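Local coordinates for protein putative oxidoreductase (Magnetospirillum magnetotacticum, PDB 3C1A) that probably binds a nicotinamide dinucleotide through its Rossmann-fold domain and carries out an oxidation or reduction on a substrate that is not identified, at residues A[16-21]-A[76-81]; A[39-44]-A[62-67]; A[235-240]-A[257-262]. All coordinates share one frame; numbering follows the deposited sequence.

In the fold
Interactions 1 and 2 lie in the Rossmann-type domain and interaction 3 in the C-terminal domain with its mixed sheet. Segments 16-21 and 39-44 end neighbouring strands, 11-17 and 35-42, of the six-stranded parallel sheet. The centres of interactions 1 and 2 are 12 Å apart, and G17 N lies 2.8 Å from A41 O. Both segments of interaction 2 fall between the two segments of interaction 1 along the chain. Interaction 3 follows later, with its centre 39 Å from interaction 1 and 48 Å from interaction 2. Interaction 1 and the end of segment 39-44 lie at the presumed dinucleotide end of the parallel sheet. The rest of interaction 2 packs a helix on the sheet's face.

Interaction 1 of 3, residues A[16-21]-A[76-81]; sequences IGAGRW and ATPPAT
The glycine-rich turn of a Rossmann fold meets the end of a neighbouring strand here, with W21 lying against A76, T77, P78 and P79. Segment 16-21 ends strand 11-17 and holds the G-A-G sequence of the glycine-rich turn, consistent with a dinucleotide site. Segment 76-81 leaves the adjacent parallel strand 72-76. Two backbone hydrogen bonds join the strand ends: A76 N to I16 O at 2.9 Å, and A18 N to A76 O at 3.2 Å. The chain then makes a type II' turn from A18 to W21. G19 has positive phi there, and a CB on it would be crowded by W21 CD1.

With W21 CG anti to the carbonyl carbon (chi1 -59°), CG lies 3.8 Å from T77 O. T77 O, P78 CA and P79 CD all lie over one face of the indole. P78 CA is 3.9 Å from the centroid of the five-membered ring, and P79 CD is 4.1 Å from that of the six-membered ring. Both are CH-pi contacts. R20 CZ lies above the opposite face, and the R20 guanidinium forms a salt bridge with D171. A18 O meets the indole edge in plane. I16 and T77 run side by side, with I16 CG2 3.7 Å from T77 CG2. T77 OG1 donates to T81 OG1, and T81 OG1 in turn donates to P78 O at 2.7 Å.

Interaction 2 of 3, residues A[39-44]-A[62-67]; sequences RLASSN and RSVVSA
The parallel sheet of the Rossmann domain is covered here by the short helix 62-65, with R39 and A41 of strand 35-42 facing V64 and A67. Both strand residues point toward the helix segment, and L40 between them points away. V64 CG2 makes the apolar part of the contact. It sits 3.8 Å from A41 CB and 4.1 Å from R39 CB. V64 also touches A14 and I16 of strand 11-17, so it packs on two adjacent strands.

R39 makes the larger part. Its CG is anti to the carbonyl carbon (chi1 -52°), and the chain is extended from CG to NE. This carries NE to A67, just past the end of helix 62-65. A67 CB lies over one face of the guanidinium, nearer its rim than its centre. It is 3.2 Å from R39 NE, a tight contact, and 3.4 Å from R39 CZ. R39 NH1 comes to 3.6 Å from S63 O. The charge is met by two carboxylates: R39 NE forms a salt bridge with E69, and R39 NH1 forms one with E58. An alanine in place of R39 would probably leave E58 and E69 without their cationic mate and open a gap beside the A67 methyl.

Beyond the contact, the strand ends in an ST turn, in which N44 N donates to S42 OG at 3.1 Å. N44 then caps helix 45-48 through its OD1.

The R39 side chain therefore joins two kinds of chemistry. Its face packs on a methyl, and its N-H groups hold two acids. Its charge is likely to favour the ionised form of both E58 and E69.

Interaction 3 of 3, residues A[235-240]-A[257-262]; sequences AVFGEA and PPQPDG
F237 has its CG anti to the carbonyl carbon (chi1 -58°), and its ring reaches G262 and Q259. Q259 also has CG anti to the carbonyl carbon, and chi2 of -161° carries its CD out to the ring. Q259 CD lies 3.9 Å from F237 CE1. The two side chains cross obliquely, with the ring and amide planes 40° apart. G262 CA covers one face of the ring in a CH-pi contact, 3.9 Å from its centroid. G262 O is 3.4 Å from F237 CZ and also accepts a hydrogen bond from R152 NH1. G262 has positive phi, which suits a glycine.

The contact belongs to the mixed sheet of the C-terminal domain. F237 is the last residue but one of strand 229-238, and E239 and A240 begin the link to strand 242-246. The loop after strand 254-256 reaches past strand 242-246 to meet them. A water bridges the two backbones: it donates to G238 O at 2.9 Å and accepts from Q259 N at 2.8 Å. The same water lies at the edge of the F237 ring, in plane. Further out, the P258 ring packs on the link, with P258 CB 3.5 Å from E239 O and P258 CD 3.5 Å from A240 O.

Interaction 1 of 3, residues A[16-21]-A[76-81]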
ATOM      1  N   ILE A  16      -7.860   4.996 -14.004  1.00 13.26           N
ATOM      2  CA  ILE A  16      -7.684   3.962 -14.969  1.00 11.79           C
ATOM      3  C   ILE A  16      -7.762   2.695 -14.114  1.00 14.15           C
ATOM      4  O   ILE A  16      -6.895   2.461 -13.264  1.00 14.93           O
ATOM      5  CB  ILE A  16      -6.374   4.070 -15.758  1.00 13.67           C
ATOM      6  CG1 ILE A  16      -6.342   5.393 -16.550  1.00 17.93           C
ATOM      7  CG2 ILE A  16      -6.243   2.851 -16.653  1.00 12.87           C
ATOM      8  CD1 ILE A  16      -4.984   5.807 -17.040  1.00 10.87           C
ATOM      9  N   GLY A  17      -8.825   1.919 -14.313  1.00 16.06           N
ATOM     10  CA  GLY A  17      -9.115   0.748 -13.484  1.00 20.21           C
ATOM     11  C   GLY A  17      -9.326  -0.491 -14.309  1.00 24.18           C
ATOM     12  O   GLY A  17      -9.879  -0.427 -15.400  1.00 23.78           O
ATOM     13  N   ALA A  18      -8.866  -1.629 -13.809  1.00 27.10           N
ATOM     14  CA  ALA A  18      -9.160  -2.914 -14.436  1.00 29.29           C
ATOM     15  C   ALA A  18      -9.205  -3.979 -13.356  1.00 32.38           C
ATOM     16  O   ALA A  18      -8.420  -3.940 -12.404  1.00 30.21           O
ATOM     17  CB  ALA A  18      -8.109  -3.258 -15.484  1.00 29.02           C
ATOM     18  N   GLY A  19     -10.154  -4.903 -13.492  1.00 35.57           N
ATOM     19  CA  GLY A  19     -10.266  -6.045 -12.592  1.00 36.25           C
ATOM     20  C   GLY A  19     -10.858  -5.682 -11.248  1.00 37.17           C
ATOM     21  O   GLY A  19     -11.816  -4.899 -11.171  1.00 36.95           O
ATOM     22  N   ARG A  20     -10.289  -6.271 -10.194  1.00 36.88           N
ATOM     23  CA  ARG A  20     -10.691  -6.018  -8.800  1.00 37.42           C
ATOM     24  C   ARG A  20      -9.946  -4.825  -8.205  1.00 35.65           C
ATOM     25  O   ARG A  20     -10.182  -4.450  -7.060  1.00 33.31           O
ATOM     26  CB  ARG A  20     -10.400  -7.255  -7.918  1.00 37.89           C
ATOM     27  CG  ARG A  20      -8.897  -7.504  -7.631  1.00 39.03           C
ATOM     28  CD  ARG A  20      -8.646  -8.848  -6.955  1.00 37.06           C
ATOM     29  NE  ARG A  20      -7.255  -9.320  -7.086  1.00 37.39           N
ATOM     30  CZ  ARG A  20      -6.269  -9.115  -6.206  1.00 32.57           C
ATOM     31  NH1 ARG A  20      -6.460  -8.390  -5.119  1.00 44.56           N
ATOM     32  NH2 ARG A  20      -5.056  -9.627  -6.438  1.00 33.89           N
ATOM     33  N   TRP A  21      -9.037  -4.250  -8.982  1.00 35.16           N
ATOM     34  CA  TRP A  21      -8.025  -3.346  -8.447  1.00 34.32           C
ATOM     35  C   TRP A  21      -8.539  -1.927  -8.137  1.00 34.09           C
ATOM     36  O   TRP A  21      -7.923  -1.207  -7.322  1.00 29.82           O
ATOM     37  CB  TRP A  21      -6.799  -3.342  -9.386  1.00 35.46           C
ATOM     38  CG  TRP A  21      -6.216  -4.739  -9.528  1.00 31.98           C
ATOM     39  CD1 TRP A  21      -6.518  -5.660 -10.492  1.00 32.53           C
ATOM     40  CD2 TRP A  21      -5.281  -5.372  -8.654  1.00 29.65           C
ATOM     41  NE1 TRP A  21      -5.820  -6.818 -10.281  1.00 30.16           N
ATOM     42  CE2 TRP A  21      -5.055  -6.676  -9.158  1.00 29.21           C
ATOM     43  CE3 TRP A  21      -4.600  -4.964  -7.504  1.00 25.97           C
ATOM     44  CZ2 TRP A  21      -4.185  -7.577  -8.547  1.00 30.59           C
ATOM     45  CZ3 TRP A  21      -3.729  -5.859  -6.890  1.00 32.90           C
ATOM     46  CH2 TRP A  21      -3.525  -7.155  -7.422  1.00 32.94           C
ATOM     47  N   ALA A  76      -5.190   2.026 -11.020  1.00 14.21           N
ATOM     48  CA  ALA A  76      -5.655   0.880 -10.252  1.00 17.23           C
ATOM     49  C   ALA A  76      -5.901  -0.320 -11.194  1.00 15.90           C
ATOM     50  O   ALA A  76      -7.002  -0.825 -11.309  1.00 18.33           O
ATOM     51  CB  ALA A  76      -6.893   1.277  -9.484  1.00 15.44           C
ATOM     52  N   THR A  77      -4.849  -0.731 -11.900  1.00 18.65           N
ATOM     53  CA  THR A  77      -4.882  -1.830 -12.860  1.00 17.29           C
ATOM     54  C   THR A  77      -4.045  -3.017 -12.290  1.00 18.41           C
ATOM     55  O   THR A  77      -3.379  -2.866 -11.269  1.00 15.15           O
ATOM     56  CB  THR A  77      -4.320  -1.371 -14.257  1.00 19.15           C
ATOM     57  OG1 THR A  77      -2.966  -0.922 -14.133  1.00 15.96           O
ATOM     58  CG2 THR A  77      -5.165  -0.244 -14.884  1.00 16.77           C
ATOM     59  N   PRO A  78      -4.068  -4.203 -12.949  1.00 16.19           N
ATOM     60  CA  PRO A  78      -3.201  -5.269 -12.449  1.00 16.46           C
ATOM     61  C   PRO A  78      -1.762  -4.764 -12.468  1.00 15.23           C
ATOM     62  O   PRO A  78      -1.411  -3.967 -13.346  1.00 13.67           O
ATOM     63  CB  PRO A  78      -3.420  -6.402 -13.464  1.00 18.26           C
ATOM     64  CG  PRO A  78      -4.823  -6.152 -13.966  1.00 13.33           C
ATOM     65  CD  PRO A  78      -4.850  -4.649 -14.111  1.00 15.20           C
ATOM     66  N   PRO A  79      -0.930  -5.199 -11.515  1.00 14.58           N
ATOM     67  CA  PRO A  79       0.393  -4.588 -11.361  1.00 11.50           C
ATOM     68  C   PRO A  79       1.329  -4.759 -12.527  1.00 12.43           C
ATOM     69  O   PRO A  79       2.136  -3.885 -12.741  1.00 13.52           O
ATOM     70  CB  PRO A  79       0.980  -5.274 -10.120  1.00 15.21           C
ATOM     71  CG  PRO A  79      -0.018  -6.246  -9.653  1.00 12.80           C
ATOM     72  CD  PRO A  79      -1.176  -6.279 -10.549  1.00 15.77           C
ATOM     73  N   ALA A  80       1.222  -5.863 -13.273  1.00 12.55           N
ATOM     74  CA  ALA A  80       2.018  -6.068 -14.485  1.00 10.79           C
ATOM     75  C   ALA A  80       1.796  -4.945 -15.519  1.00  9.50           C
ATOM     76  O   ALA A  80       2.629  -4.723 -16.329  1.00 13.95           O
ATOM     77  CB  ALA A  80       1.712  -7.423 -15.126  1.00 11.31           C
ATOM     78  N   THR A  81       0.689  -4.211 -15.424  1.00 12.13           N
ATOM     79  CA  THR A  81       0.433  -3.107 -16.352  1.00 11.98           C
ATOM     80  C   THR A  81       0.790  -1.702 -15.803  1.00 15.88           C
ATOM     81  O   THR A  81       0.642  -0.682 -16.517  1.00 17.01           O
ATOM     82  CB  THR A  81      -1.019  -3.098 -16.797  1.00 12.75           C
ATOM     83  OG1 THR A  81      -1.880  -2.759 -15.690  1.00 12.55           O
ATOM     84  CG2 THR A  81      -1.400  -4.442 -17.400  1.00 12.47           C
TER

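Interaction 2 of 3, residues A[39-44]-A[62-67]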
ATOM      1  N   ARG A  39     -12.596  11.844 -15.819  1.00 11.34           N
ATOM      2  CA  ARG A  39     -12.662  10.740 -16.782  1.00 11.92           C
ATOM      3  C   ARG A  39     -12.482   9.431 -16.044  1.00 11.02           C
ATOM      4  O   ARG A  39     -11.840   9.382 -14.986  1.00 10.74           O
ATOM      5  CB  ARG A  39     -11.591  10.820 -17.913  1.00 10.56           C
ATOM      6  CG  ARG A  39     -11.532  12.121 -18.659  1.00 13.66           C
ATOM      7  CD  ARG A  39     -11.059  11.979 -20.113  1.00 12.08           C
ATOM      8  NE  ARG A  39     -10.973  13.295 -20.736  1.00  7.79           N
ATOM      9  CZ  ARG A  39     -10.973  13.558 -22.043  1.00  6.09           C
ATOM     10  NH1 ARG A  39     -10.989  12.589 -22.931  1.00 13.10           N
ATOM     11  NH2 ARG A  39     -10.857  14.819 -22.447  1.00 10.55           N
ATOM     12  N   LEU A  40     -13.019   8.373 -16.636  1.00 13.37           N
ATOM     13  CA  LEU A  40     -12.897   6.999 -16.123  1.00 11.72           C
ATOM     14  C   LEU A  40     -12.692   6.045 -17.270  1.00 13.39           C
ATOM     15  O   LEU A  40     -13.522   6.003 -18.184  1.00 13.38           O
ATOM     16  CB  LEU A  40     -14.192   6.615 -15.396  1.00 13.52           C
ATOM     17  CG  LEU A  40     -14.321   5.185 -14.880  1.00 13.46           C
ATOM     18  CD1 LEU A  40     -13.251   4.913 -13.799  1.00 10.93           C
ATOM     19  CD2 LEU A  40     -15.767   4.951 -14.378  1.00 15.30           C
ATOM     20  N   ALA A  41     -11.560   5.336 -17.242  1.00 11.95           N
ATOM     21  CA  ALA A  41     -11.301   4.209 -18.110  1.00 13.38           C
ATOM     22  C   ALA A  41     -11.351   2.905 -17.303  1.00 14.00           C
ATOM     23  O   ALA A  41     -10.430   2.593 -16.566  1.00 13.31           O
ATOM     24  CB  ALA A  41      -9.968   4.376 -18.790  1.00 12.51           C
ATOM     25  N   SER A  42     -12.432   2.139 -17.413  1.00 17.73           N
ATOM     26  CA  SER A  42     -12.564   0.911 -16.606  1.00 23.08           C
ATOM     27  C   SER A  42     -13.179  -0.255 -17.367  1.00 27.73           C
ATOM     28  O   SER A  42     -14.187  -0.081 -18.037  1.00 30.89           O
ATOM     29  CB  SER A  42     -13.422   1.154 -15.379  1.00 25.60           C
ATOM     30  OG  SER A  42     -13.504  -0.043 -14.609  1.00 28.27           O
ATOM     31  N   SER A  43     -12.578  -1.437 -17.232  1.00 30.14           N
ATOM     32  CA  SER A  43     -13.110  -2.682 -17.831  1.00 32.02           C
ATOM     33  C   SER A  43     -14.307  -3.220 -17.046  1.00 30.16           C
ATOM     34  O   SER A  43     -15.086  -4.035 -17.538  1.00 28.61           O
ATOM     35  CB  SER A  43     -12.016  -3.766 -17.857  1.00 31.91           C
ATOM     36  OG  SER A  43     -11.643  -4.185 -16.540  1.00 37.93           O
ATOM     37  N   ASN A  44     -14.415  -2.779 -15.806  1.00 31.46           N
ATOM     38  CA  ASN A  44     -15.377  -3.311 -14.879  1.00 32.28           C
ATOM     39  C   ASN A  44     -16.710  -2.549 -14.972  1.00 31.74           C
ATOM     40  O   ASN A  44     -16.754  -1.375 -14.634  1.00 31.02           O
ATOM     41  CB  ASN A  44     -14.778  -3.210 -13.485  1.00 32.96           C
ATOM     42  CG  ASN A  44     -15.659  -3.805 -12.435  1.00 36.79           C
ATOM     43  OD1 ASN A  44     -16.892  -3.828 -12.571  1.00 35.04           O
ATOM     44  ND2 ASN A  44     -15.036  -4.313 -11.371  1.00 37.57           N
ATOM     45  N   ARG A  62      -5.350   5.458 -22.972  1.00 13.09           N
ATOM     46  CA  ARG A  62      -4.591   6.531 -23.603  1.00 13.21           C
ATOM     47  C   ARG A  62      -5.354   7.855 -23.678  1.00 14.02           C
ATOM     48  O   ARG A  62      -4.742   8.938 -23.625  1.00 13.00           O
ATOM     49  CB  ARG A  62      -4.121   6.118 -24.990  1.00 15.90           C
ATOM     50  CG  ARG A  62      -3.075   5.046 -24.928  1.00 16.57           C
ATOM     51  CD  ARG A  62      -2.696   4.545 -26.308  1.00 31.70           C
ATOM     52  NE  ARG A  62      -1.791   3.408 -26.209  1.00 36.84           N
ATOM     53  CZ  ARG A  62      -2.156   2.167 -25.876  1.00 42.11           C
ATOM     54  NH1 ARG A  62      -3.425   1.877 -25.597  1.00 41.15           N
ATOM     55  NH2 ARG A  62      -1.234   1.205 -25.811  1.00 42.05           N
ATOM     56  N   SER A  63      -6.676   7.784 -23.829  1.00 12.18           N
ATOM     57  CA  SER A  63      -7.493   8.998 -23.856  1.00 13.51           C
ATOM     58  C   SER A  63      -7.554   9.698 -22.508  1.00 14.23           C
ATOM     59  O   SER A  63      -7.842  10.909 -22.430  1.00 12.68           O
ATOM     60  CB  SER A  63      -8.900   8.688 -24.340  1.00 13.89           C
ATOM     61  OG  SER A  63      -8.856   8.077 -25.627  1.00 16.20           O
ATOM     62  N   VAL A  64      -7.334   8.957 -21.432  1.00 14.64           N
ATOM     63  CA  VAL A  64      -7.278   9.590 -20.111  1.00 14.42           C
ATOM     64  C   VAL A  64      -6.016  10.423 -19.978  1.00 15.29           C
ATOM     65  O   VAL A  64      -6.083  11.569 -19.546  1.00 11.97           O
ATOM     66  CB  VAL A  64      -7.395   8.571 -18.978  1.00 16.24           C
ATOM     67  CG1 VAL A  64      -7.057   9.230 -17.641  1.00 16.01           C
ATOM     68  CG2 VAL A  64      -8.816   8.008 -18.979  1.00 12.27           C
ATOM     69  N   VAL A  65      -4.872   9.883 -20.407  1.00 13.59           N
ATOM     70  CA  VAL A  65      -3.598  10.613 -20.284  1.00 18.59           C
ATOM     71  C   VAL A  65      -3.401  11.718 -21.342  1.00 19.13           C
ATOM     72  O   VAL A  65      -2.582  12.616 -21.160  1.00 19.49           O
ATOM     73  CB  VAL A  65      -2.331   9.668 -20.266  1.00 18.66           C
ATOM     74  CG1 VAL A  65      -2.524   8.432 -19.309  1.00 13.53           C
ATOM     75  CG2 VAL A  65      -1.925   9.220 -21.635  1.00 25.91           C
ATOM     76  N   SER A  66      -4.152  11.660 -22.437  1.00 19.39           N
ATOM     77  CA  SER A  66      -4.108  12.729 -23.444  1.00 16.83           C
ATOM     78  C   SER A  66      -5.097  13.843 -23.161  1.00 15.44           C
ATOM     79  O   SER A  66      -5.188  14.783 -23.942  1.00 15.06           O
ATOM     80  CB  SER A  66      -4.393  12.192 -24.840  1.00 16.09           C
ATOM     81  OG  SER A  66      -3.431  11.222 -25.203  1.00 29.88           O
ATOM     82  N   ALA A  67      -5.841  13.730 -22.067  1.00 13.07           N
ATOM     83  CA  ALA A  67      -6.951  14.611 -21.762  1.00 12.83           C
ATOM     84  C   ALA A  67      -6.406  15.922 -21.243  1.00 15.10           C
ATOM     85  O   ALA A  67      -5.593  15.905 -20.320  1.00 14.66           O
ATOM     86  CB  ALA A  67      -7.862  13.951 -20.710  1.00 10.66           C
TER

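Interaction 3 of 3, residues A[235-240]-A[257-262]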
ATOM      1  N   ALA A 235       3.066  -5.550  15.561  1.00 13.52           N
ATOM      2  CA  ALA A 235       3.530  -5.201  16.893  1.00 11.08           C
ATOM      3  C   ALA A 235       4.929  -4.663  16.739  1.00 14.00           C
ATOM      4  O   ALA A 235       5.676  -5.218  15.968  1.00  9.17           O
ATOM      5  CB  ALA A 235       3.528  -6.427  17.788  1.00  9.38           C
ATOM      6  N   VAL A 236       5.271  -3.584  17.432  1.00 11.04           N
ATOM      7  CA  VAL A 236       6.648  -3.056  17.418  1.00 12.18           C
ATOM      8  C   VAL A 236       7.194  -3.198  18.847  1.00 10.80           C
ATOM      9  O   VAL A 236       6.662  -2.619  19.777  1.00 11.03           O
ATOM     10  CB  VAL A 236       6.760  -1.577  16.902  1.00 11.35           C
ATOM     11  CG1 VAL A 236       8.225  -1.105  16.933  1.00 12.51           C
ATOM     12  CG2 VAL A 236       6.242  -1.480  15.462  1.00 11.06           C
ATOM     13  N   PHE A 237       8.220  -4.015  19.009  1.00 11.67           N
ATOM     14  CA  PHE A 237       8.731  -4.343  20.339  1.00 12.04           C
ATOM     15  C   PHE A 237       9.916  -3.446  20.613  1.00 11.16           C
ATOM     16  O   PHE A 237      10.888  -3.417  19.864  1.00 13.29           O
ATOM     17  CB  PHE A 237       9.159  -5.822  20.449  1.00 14.13           C
ATOM     18  CG  PHE A 237       8.055  -6.808  20.149  1.00 14.74           C
ATOM     19  CD1 PHE A 237       7.231  -7.293  21.154  1.00 14.05           C
ATOM     20  CD2 PHE A 237       7.870  -7.277  18.855  1.00 14.95           C
ATOM     21  CE1 PHE A 237       6.229  -8.184  20.884  1.00  9.65           C
ATOM     22  CE2 PHE A 237       6.859  -8.190  18.571  1.00 16.96           C
ATOM     23  CZ  PHE A 237       6.024  -8.624  19.579  1.00 12.42           C
ATOM     24  N   GLY A 238       9.860  -2.722  21.711  1.00 15.35           N
ATOM     25  CA  GLY A 238      11.016  -1.925  22.119  1.00 13.53           C
ATOM     26  C   GLY A 238      11.500  -2.288  23.492  1.00 14.39           C
ATOM     27  O   GLY A 238      10.923  -3.141  24.178  1.00 14.80           O
ATOM     28  N   GLU A 239      12.537  -1.590  23.938  1.00 15.47           N
ATOM     29  CA  GLU A 239      13.124  -1.845  25.261  1.00 14.12           C
ATOM     30  C   GLU A 239      12.166  -1.554  26.427  1.00 15.28           C
ATOM     31  O   GLU A 239      12.304  -2.126  27.513  1.00 16.65           O
ATOM     32  CB  GLU A 239      14.351  -0.979  25.474  1.00 13.94           C
ATOM     33  CG  GLU A 239      15.511  -1.309  24.620  1.00 18.83           C
ATOM     34  CD  GLU A 239      16.705  -0.461  24.943  1.00 24.86           C
ATOM     35  OE1 GLU A 239      16.529   0.591  25.605  1.00 18.74           O
ATOM     36  OE2 GLU A 239      17.818  -0.846  24.508  1.00 22.72           O
ATOM     37  N   ALA A 240      11.239  -0.632  26.219  1.00 14.66           N
ATOM     38  CA  ALA A 240      10.415  -0.090  27.301  1.00 13.16           C
ATOM     39  C   ALA A 240       8.922  -0.307  27.145  1.00 14.25           C
ATOM     40  O   ALA A 240       8.182  -0.008  28.059  1.00 16.63           O
ATOM     41  CB  ALA A 240      10.714   1.407  27.469  1.00 14.12           C
ATOM     42  N   PRO A 257       3.335  -3.671  27.933  1.00 20.83           N
ATOM     43  CA  PRO A 257       4.679  -3.738  28.512  1.00 17.83           C
ATOM     44  C   PRO A 257       5.760  -4.228  27.573  1.00 18.95           C
ATOM     45  O   PRO A 257       5.468  -4.838  26.557  1.00 17.00           O
ATOM     46  CB  PRO A 257       4.511  -4.706  29.687  1.00 20.52           C
ATOM     47  CG  PRO A 257       3.029  -4.617  30.028  1.00 21.91           C
ATOM     48  CD  PRO A 257       2.363  -4.477  28.694  1.00 20.35           C
ATOM     49  N   PRO A 258       7.019  -3.988  27.940  1.00 17.03           N
ATOM     50  CA  PRO A 258       8.122  -4.548  27.170  1.00 19.41           C
ATOM     51  C   PRO A 258       8.174  -6.088  27.186  1.00 25.82           C
ATOM     52  O   PRO A 258       7.652  -6.760  28.084  1.00 25.30           O
ATOM     53  CB  PRO A 258       9.352  -3.945  27.835  1.00 20.98           C
ATOM     54  CG  PRO A 258       8.928  -3.613  29.242  1.00 20.36           C
ATOM     55  CD  PRO A 258       7.475  -3.226  29.109  1.00 16.41           C
ATOM     56  N   GLN A 259       8.812  -6.643  26.170  1.00 29.65           N
ATOM     57  CA  GLN A 259       9.053  -8.071  26.136  1.00 31.76           C
ATOM     58  C   GLN A 259      10.493  -8.330  25.749  1.00 34.75           C
ATOM     59  O   GLN A 259      11.186  -7.440  25.233  1.00 37.77           O
ATOM     60  CB  GLN A 259       8.153  -8.723  25.111  1.00 28.20           C
ATOM     61  CG  GLN A 259       6.712  -8.293  25.236  1.00 32.17           C
ATOM     62  CD  GLN A 259       5.789  -9.255  24.557  1.00 30.89           C
ATOM     63  OE1 GLN A 259       6.233 -10.022  23.699  1.00 30.49           O
ATOM     64  NE2 GLN A 259       4.508  -9.260  24.953  1.00 26.29           N
ATOM     65  N   PRO A 260      10.976  -9.522  26.056  1.00 35.22           N
ATOM     66  CA  PRO A 260      12.048 -10.118  25.273  1.00 36.89           C
ATOM     67  C   PRO A 260      11.603 -11.172  24.219  1.00 36.24           C
ATOM     68  O   PRO A 260      12.318 -11.360  23.243  1.00 40.90           O
ATOM     69  CB  PRO A 260      12.924 -10.753  26.346  1.00 37.18           C
ATOM     70  CG  PRO A 260      12.008 -10.805  27.644  1.00 36.00           C
ATOM     71  CD  PRO A 260      10.675 -10.299  27.264  1.00 35.74           C
ATOM     72  N   ASP A 261      10.457 -11.836  24.387  1.00 35.76           N
ATOM     73  CA  ASP A 261      10.138 -13.040  23.569  1.00 35.50           C
ATOM     74  C   ASP A 261       9.590 -12.788  22.151  1.00 36.22           C
ATOM     75  O   ASP A 261       9.548 -13.717  21.322  1.00 38.69           O
ATOM     76  CB  ASP A 261       9.193 -13.990  24.313  1.00 33.79           C
ATOM     77  CG  ASP A 261       7.857 -13.347  24.669  1.00 40.52           C
ATOM     78  OD1 ASP A 261       7.340 -12.536  23.879  1.00 42.93           O
ATOM     79  OD2 ASP A 261       7.303 -13.665  25.737  1.00 45.99           O
ATOM     80  N   GLY A 262       9.163 -11.561  21.856  1.00 31.44           N
ATOM     81  CA  GLY A 262       8.601 -11.282  20.542  1.00 28.88           C
ATOM     82  C   GLY A 262       7.250 -11.917  20.258  1.00 25.65           C
ATOM     83  O   GLY A 262       6.805 -11.922  19.127  1.00 23.63           O
TER
HETATM   84  O   HOH W   1       8.857  -5.144  23.764  1.00 15.41           O